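Local coordinates for protein ComZ (Thermus thermophilus, PDB 6QVI) that is a competence-associated pilin, probably placed at the pilus tip, where it is thought to act as a receptor for DNA, at residues A23-Y28 with A121-T126; T53-G58 with Q106-V111; D344-F347 with S353-G356. One frame throughout, in Å; residues are numbered along the deposited sequence.

Contact 1 (A23-Y28 with A121-T126); sequences AGLQKY and ARVQAT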
# COMPACT_ATOMS: atom_id res chain seq x y z
N ALA A 23 -37.93 5.03 -5.65
CA ALA A 23 -37.46 3.67 -5.87
C ALA A 23 -36.14 3.68 -6.62
O ALA A 23 -35.23 2.89 -6.31
CB ALA A 23 -38.51 2.86 -6.63
N GLY A 24 -36.03 4.54 -7.63
CA GLY A 24 -34.81 4.56 -8.41
C GLY A 24 -33.64 5.13 -7.64
O GLY A 24 -32.54 4.57 -7.64
N LEU A 25 -33.86 6.25 -6.96
CA LEU A 25 -32.78 6.90 -6.23
C LEU A 25 -32.19 6.00 -5.18
O LEU A 25 -30.97 5.92 -5.05
CB LEU A 25 -33.27 8.17 -5.57
CG LEU A 25 -32.07 8.93 -5.03
CD1 LEU A 25 -31.41 9.73 -6.13
CD2 LEU A 25 -32.47 9.84 -3.90
N GLN A 26 -33.03 5.29 -4.42
CA GLN A 26 -32.46 4.56 -3.31
C GLN A 26 -31.85 3.25 -3.76
O GLN A 26 -30.90 2.77 -3.13
CB GLN A 26 -33.50 4.35 -2.19
CG GLN A 26 -34.17 5.68 -1.78
CD GLN A 26 -33.45 6.43 -0.63
OE1 GLN A 26 -32.85 5.81 0.25
NE2 GLN A 26 -33.49 7.76 -0.67
N LYS A 27 -32.29 2.73 -4.90
CA LYS A 27 -31.63 1.54 -5.45
C LYS A 27 -30.21 1.87 -5.86
O LYS A 27 -29.25 1.18 -5.45
CB LYS A 27 -32.40 1.03 -6.65
CG LYS A 27 -32.09 -0.38 -7.06
CD LYS A 27 -32.10 -0.47 -8.58
CE LYS A 27 -31.81 -1.87 -9.06
NZ LYS A 27 -31.79 -1.86 -10.55
N TYR A 28 -30.05 2.93 -6.64
CA TYR A 28 -28.73 3.24 -7.17
C TYR A 28 -27.88 4.08 -6.22
O TYR A 28 -26.68 4.17 -6.44
CB TYR A 28 -28.87 3.93 -8.52
CG TYR A 28 -29.29 2.93 -9.56
CD1 TYR A 28 -30.63 2.73 -9.90
CD2 TYR A 28 -28.33 2.13 -10.17
CE1 TYR A 28 -31.02 1.77 -10.87
CE2 TYR A 28 -28.69 1.19 -11.14
CZ TYR A 28 -30.03 1.01 -11.48
OH TYR A 28 -30.35 0.06 -12.42
N ALA A 121 -42.36 12.74 -11.44
CA ALA A 121 -41.60 13.28 -10.32
C ALA A 121 -40.11 13.01 -10.53
O ALA A 121 -39.71 12.00 -11.12
CB ALA A 121 -42.02 12.67 -8.98
N ARG A 122 -39.31 13.87 -9.95
CA ARG A 122 -37.86 13.82 -10.08
C ARG A 122 -37.25 13.94 -8.69
O ARG A 122 -37.59 14.88 -7.94
CB ARG A 122 -37.41 14.98 -10.98
CG ARG A 122 -36.02 14.99 -11.50
CD ARG A 122 -35.91 16.19 -12.42
NE ARG A 122 -34.61 16.81 -12.33
CZ ARG A 122 -33.63 16.57 -13.18
NH1 ARG A 122 -33.82 15.73 -14.20
NH2 ARG A 122 -32.46 17.18 -13.03
N VAL A 123 -36.35 13.02 -8.35
CA VAL A 123 -35.65 13.15 -7.07
C VAL A 123 -34.15 13.01 -7.30
O VAL A 123 -33.68 12.26 -8.16
CB VAL A 123 -36.14 12.11 -6.03
CG1 VAL A 123 -37.64 12.13 -5.97
CG2 VAL A 123 -35.62 10.74 -6.29
N GLN A 124 -33.38 13.70 -6.48
CA GLN A 124 -31.97 13.71 -6.79
C GLN A 124 -31.16 13.91 -5.52
O GLN A 124 -31.67 14.48 -4.54
CB GLN A 124 -31.67 14.79 -7.83
CG GLN A 124 -31.48 16.17 -7.35
CD GLN A 124 -30.99 17.08 -8.48
OE1 GLN A 124 -31.34 16.87 -9.65
NE2 GLN A 124 -30.12 18.04 -8.15
N ALA A 125 -29.93 13.38 -5.52
CA ALA A 125 -29.00 13.53 -4.40
C ALA A 125 -27.59 13.81 -4.88
O ALA A 125 -27.11 13.21 -5.86
CB ALA A 125 -28.99 12.30 -3.50
N THR A 126 -26.92 14.70 -4.16
CA THR A 126 -25.53 15.00 -4.42
C THR A 126 -24.66 14.38 -3.32
O THR A 126 -24.87 14.65 -2.13
CB THR A 126 -25.27 16.49 -4.43
OG1 THR A 126 -25.96 17.08 -5.53
CG2 THR A 126 -23.76 16.74 -4.58

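Contact 2 (T53-G58 with Q106-V111); sequences TSLARG and QLFTLV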
# COMPACT_ATOMS: atom_id res chain seq x y z
N THR A 53 -8.84 2.49 -9.77
CA THR A 53 -9.10 3.69 -10.57
C THR A 53 -10.25 4.45 -9.92
O THR A 53 -11.23 3.84 -9.47
CB THR A 53 -9.42 3.34 -12.04
OG1 THR A 53 -9.91 4.50 -12.71
CG2 THR A 53 -10.45 2.21 -12.15
N SER A 54 -10.16 5.78 -9.90
CA SER A 54 -11.15 6.53 -9.16
C SER A 54 -12.52 6.55 -9.84
O SER A 54 -12.67 6.39 -11.06
CB SER A 54 -10.73 7.98 -8.91
OG SER A 54 -11.20 8.81 -9.94
N LEU A 55 -13.50 6.87 -9.02
CA LEU A 55 -14.88 6.92 -9.44
C LEU A 55 -15.08 7.94 -10.55
O LEU A 55 -15.93 7.76 -11.42
CB LEU A 55 -15.72 7.28 -8.23
CG LEU A 55 -16.97 6.48 -7.99
CD1 LEU A 55 -16.67 5.05 -8.33
CD2 LEU A 55 -17.19 6.60 -6.52
N ALA A 56 -14.27 9.01 -10.55
CA ALA A 56 -14.51 10.04 -11.55
C ALA A 56 -14.22 9.57 -12.97
O ALA A 56 -14.64 10.23 -13.92
CB ALA A 56 -13.69 11.28 -11.23
N ARG A 57 -13.58 8.42 -13.12
CA ARG A 57 -13.25 7.90 -14.43
C ARG A 57 -14.19 6.82 -14.86
O ARG A 57 -13.93 6.12 -15.84
CB ARG A 57 -11.82 7.35 -14.44
CG ARG A 57 -10.74 8.39 -14.24
CD ARG A 57 -9.78 8.38 -15.42
NE ARG A 57 -9.61 7.04 -15.97
CZ ARG A 57 -8.61 6.21 -15.69
NH1 ARG A 57 -7.64 6.59 -14.86
NH2 ARG A 57 -8.59 5.01 -16.26
N GLY A 58 -15.30 6.66 -14.16
CA GLY A 58 -16.31 5.72 -14.57
C GLY A 58 -16.62 4.74 -13.46
O GLY A 58 -16.04 4.77 -12.38
N GLN A 106 -14.86 14.64 -7.12
CA GLN A 106 -15.41 13.89 -6.00
C GLN A 106 -16.91 14.14 -5.80
O GLN A 106 -17.52 13.46 -4.96
CB GLN A 106 -14.68 14.23 -4.70
CG GLN A 106 -13.21 14.26 -4.86
CD GLN A 106 -12.54 14.31 -3.52
OE1 GLN A 106 -11.68 13.49 -3.23
NE2 GLN A 106 -12.96 15.24 -2.67
N LEU A 107 -17.47 15.15 -6.47
CA LEU A 107 -18.88 15.49 -6.36
C LEU A 107 -19.68 14.75 -7.43
O LEU A 107 -19.42 14.91 -8.62
CB LEU A 107 -19.06 17.00 -6.48
CG LEU A 107 -18.31 17.73 -5.37
CD1 LEU A 107 -18.80 19.15 -5.25
CD2 LEU A 107 -18.57 16.95 -4.07
N PHE A 108 -20.66 13.96 -6.99
CA PHE A 108 -21.53 13.25 -7.91
C PHE A 108 -22.99 13.52 -7.58
O PHE A 108 -23.38 13.59 -6.41
CB PHE A 108 -21.25 11.75 -7.85
CG PHE A 108 -19.85 11.37 -8.19
CD1 PHE A 108 -18.85 11.43 -7.22
CD2 PHE A 108 -19.51 10.95 -9.46
CE1 PHE A 108 -17.56 11.11 -7.51
CE2 PHE A 108 -18.19 10.61 -9.76
CZ PHE A 108 -17.23 10.68 -8.78
N THR A 109 -23.80 13.65 -8.63
CA THR A 109 -25.25 13.84 -8.51
C THR A 109 -25.94 12.62 -9.11
O THR A 109 -25.70 12.27 -10.28
CB THR A 109 -25.73 15.14 -9.20
OG1 THR A 109 -25.07 16.30 -8.62
CG2 THR A 109 -27.29 15.31 -9.12
N LEU A 110 -26.76 11.96 -8.30
CA LEU A 110 -27.60 10.85 -8.73
C LEU A 110 -29.03 11.37 -8.96
O LEU A 110 -29.59 12.03 -8.07
CB LEU A 110 -27.61 9.74 -7.69
CG LEU A 110 -28.30 8.43 -8.03
CD1 LEU A 110 -27.91 7.79 -9.40
CD2 LEU A 110 -28.18 7.45 -6.89
N VAL A 111 -29.58 11.16 -10.16
CA VAL A 111 -30.91 11.68 -10.52
C VAL A 111 -31.80 10.55 -11.02
O VAL A 111 -31.41 9.81 -11.93
CB VAL A 111 -30.82 12.80 -11.58
CG1 VAL A 111 -32.11 12.99 -12.28
CG2 VAL A 111 -30.47 14.09 -10.95

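Contact 3 (D344-F347 with S353-G356); sequences DCTF and SRGG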
# COMPACT_ATOMS: atom_id res chain seq x y z
N ASP A 344 16.01 -20.53 20.20
CA ASP A 344 14.59 -20.81 20.39
C ASP A 344 14.01 -19.71 21.27
O ASP A 344 14.10 -19.76 22.50
CB ASP A 344 14.39 -22.20 20.99
CG ASP A 344 12.91 -22.62 21.06
OD1 ASP A 344 12.02 -21.77 20.84
OD2 ASP A 344 12.64 -23.80 21.36
N CYS A 345 13.40 -18.70 20.66
CA CYS A 345 12.69 -17.68 21.42
C CYS A 345 11.19 -17.90 21.42
O CYS A 345 10.43 -16.94 21.29
CB CYS A 345 12.99 -16.28 20.89
SG CYS A 345 14.60 -15.70 21.35
N THR A 346 10.73 -19.13 21.55
CA THR A 346 9.29 -19.34 21.61
C THR A 346 8.84 -19.58 23.04
O THR A 346 9.63 -19.89 23.94
CB THR A 346 8.85 -20.50 20.71
OG1 THR A 346 9.36 -21.74 21.23
CG2 THR A 346 9.35 -20.29 19.28
N PHE A 347 7.53 -19.43 23.23
CA PHE A 347 6.90 -19.67 24.51
C PHE A 347 5.50 -20.21 24.22
O PHE A 347 4.97 -20.02 23.12
CB PHE A 347 6.82 -18.41 25.38
CG PHE A 347 6.03 -17.30 24.75
CD1 PHE A 347 6.64 -16.37 23.92
CD2 PHE A 347 4.65 -17.20 24.97
CE1 PHE A 347 5.90 -15.34 23.33
CE2 PHE A 347 3.90 -16.19 24.38
CZ PHE A 347 4.53 -15.26 23.56
N SER A 353 -1.15 -22.20 22.51
CA SER A 353 -0.68 -21.58 21.29
C SER A 353 0.74 -21.17 21.52
O SER A 353 1.12 -20.87 22.63
CB SER A 353 -1.51 -20.35 20.95
OG SER A 353 -2.10 -19.79 22.11
N ARG A 354 1.54 -21.17 20.47
CA ARG A 354 2.94 -20.79 20.59
C ARG A 354 3.12 -19.32 20.29
O ARG A 354 2.25 -18.69 19.73
CB ARG A 354 3.78 -21.61 19.63
CG ARG A 354 5.16 -21.92 20.16
CD ARG A 354 5.83 -23.01 19.36
NE ARG A 354 5.97 -24.24 20.12
CZ ARG A 354 6.70 -24.35 21.22
NH1 ARG A 354 7.37 -23.30 21.68
NH2 ARG A 354 6.77 -25.50 21.86
N GLY A 355 4.26 -18.78 20.68
CA GLY A 355 4.56 -17.37 20.43
C GLY A 355 6.05 -17.13 20.47
O GLY A 355 6.80 -17.85 21.14
N GLY A 356 6.47 -16.08 19.77
CA GLY A 356 7.86 -15.71 19.69
C GLY A 356 8.46 -16.08 18.35
O GLY A 356 7.75 -16.18 17.35

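Contact 1 (A23-Y28 with A121-T126)
Leu25 on helix 12-40 packs against Val123 and Ala125, two residues of strand 120-130 that turn the same face toward the helix. The leucine and the valine approach at an oblique angle. CG2 of Val123 comes up under the root of the leucine, 3.6 Å from Leu25 CB, and also lies 4.1 Å from Leu25 CD2. Because CG of Leu25 stands anti to its own backbone nitrogen (chi1 -171°), the branched end is carried away from the helix and out over the strand. There the two methyls divide the work. Leu25 CD1 rests against the backbone, 4.0 Å from Ala125 N and equally far from Val123 O, while Leu25 CD2 faces the methyl of Ala125, 4.3 Å from Ala125 CB. The small alanine leaves room for the leucine fork, and the beta-branched valine fills the side nearer the helix start, where it also meets Ala21.

The helix segment runs at 25° to the strand with the axes 8.4 Å apart, as when a pilin's N-terminal helix packs along its antiparallel sheet. Leu110 of the neighbouring strand also touches Leu25. On another side of the helix, Lys27 makes a salt bridge to Glu81, and Tyr28 OH adds a weak hydrogen bond to it.

An alanine in place of Leu25 would remove the fork and would probably open a gap over Val123 and Ala125, weakening the hold of helix on sheet.

Every touch made across the two segments is apolar or a methyl laid on backbone atoms. Their cohesion therefore comes from shape and the exclusion of water, which fits a buried seam between helix and sheet, while the polar bonds of Lys27 and Tyr28 to Glu81 are made away from this seam.

Contact 2 (T53-G58 with Q106-V111)
Phe108 has CG anti to its carbonyl carbon and beside the backbone nitrogen (chi1 -59°), and this rotation carries the ring, with CZ leading, off strand 107-115 toward the short 3-10 turn at Leu55 and Ala56. Chi2, at 83°, sets only how the ring plane is turned, leaving the backbone nitrogen of Ala56 at the ring edge near its plane and Leu55 CB oblique to it. CZ makes the closest approaches: Phe108 CZ lies 3.8 Å from Leu55 CB and equally far from Ala56 N, with CE2 beside Leu55 O and Ala56 CA. The methyl of Ala56 adds a looser touch, with 4.3 Å from its CB to CZ of Phe108. Alanine suits the place because its methyl touches both the ring and Asp105.

The turn has its own backbone framework. Arg57 N bonds to Ser54 O at 3.0 Å and Gly58 N to Leu55 O at 3.0 Å, while Ala56 N gives a weak bond to Ser54 OG. Gly58 then leaves the turn with backbone angles at which a CB would collide with the preceding carbonyl oxygen, so glycine suits the exit.

The contact joins the loop after N-terminal helix 12-40 to a strand of the antiparallel sheet, consistent with a pseudopilin-like domain. Leu55 also touches Ile129 and Arg39, Thr53 O accepts from Arg39 NE, and Ala56 O accepts from Lys100 NZ, a residue whose side chain also meets Phe108.

The aromatic corner thus meets aliphatic carbon and backbone, including an amide already engaged, weakly, with serine. Between the two segments the attraction is mainly nonpolar and little directional, and polar bonds that hold the loop in position are made to residues round about.

Contact 3 (D344-F347 with S353-G356)
The Phe347 ring has Gly355 CA over one face, 3.7 Å above its plane and offset toward the rim, while Gly356 N approaches obliquely. This CH-pi contact belongs to a beta hairpin, strands 343-348 and 354-355, in which the latter is an outermost strand of its sheet. A side chain at Gly355 would run into the ring, so glycine allows the phenyl to fold back across the partner strand. At Gly356 the chain turns a corner with backbone angles that by themselves call for glycine, and its CA makes a CA-H...O contact with Cys345 O.

Phe347 and Gly355 form the antiparallel hydrogen-bonded pair. Phe347 N donates to Gly355 O at 2.7 Å, in the carbonyl plane, and Gly355 N returns a weak bond to Phe347 O. Arg354 bends at chi3, bringing NH1 beside Thr346 OG1, although the angle there is too poor for a hydrogen bond. Next to Thr346 along the strand, Cys345 ties the hairpin to Cys327 by a disulfide.

Asp344 closes an Asx turn: its OD1 receives Thr346 N at 3.0 Å on the anti side, 26° out of the carboxylate plane, and the syn lone pair of Asp344 OD1 takes Thr346 OG1 at 2.7 Å.

Contacts 1 and 2 lie in what is probably the pseudopilin-like domain, with centres about 15 Å apart. They use adjacent strands of one antiparallel sheet, 120-130 and 107-115, joined directly where Leu110 N probably bonds to Ala125 O. Contact 2 is nested within the chain loop that contact 1 closes. Together they fasten the helix and the loop after it to this sheet. Contact 3 comes later in sequence, its centre about 57 Å from contact 1 and about 50 Å from contact 2, in a separate mixed sheet, probably within the beta-solenoid region. Strand 517-529 finally returns to pair with 120-130, making the large region between them an insertion in the pilin sheet, consistent with a pilin that displays a receptor domain.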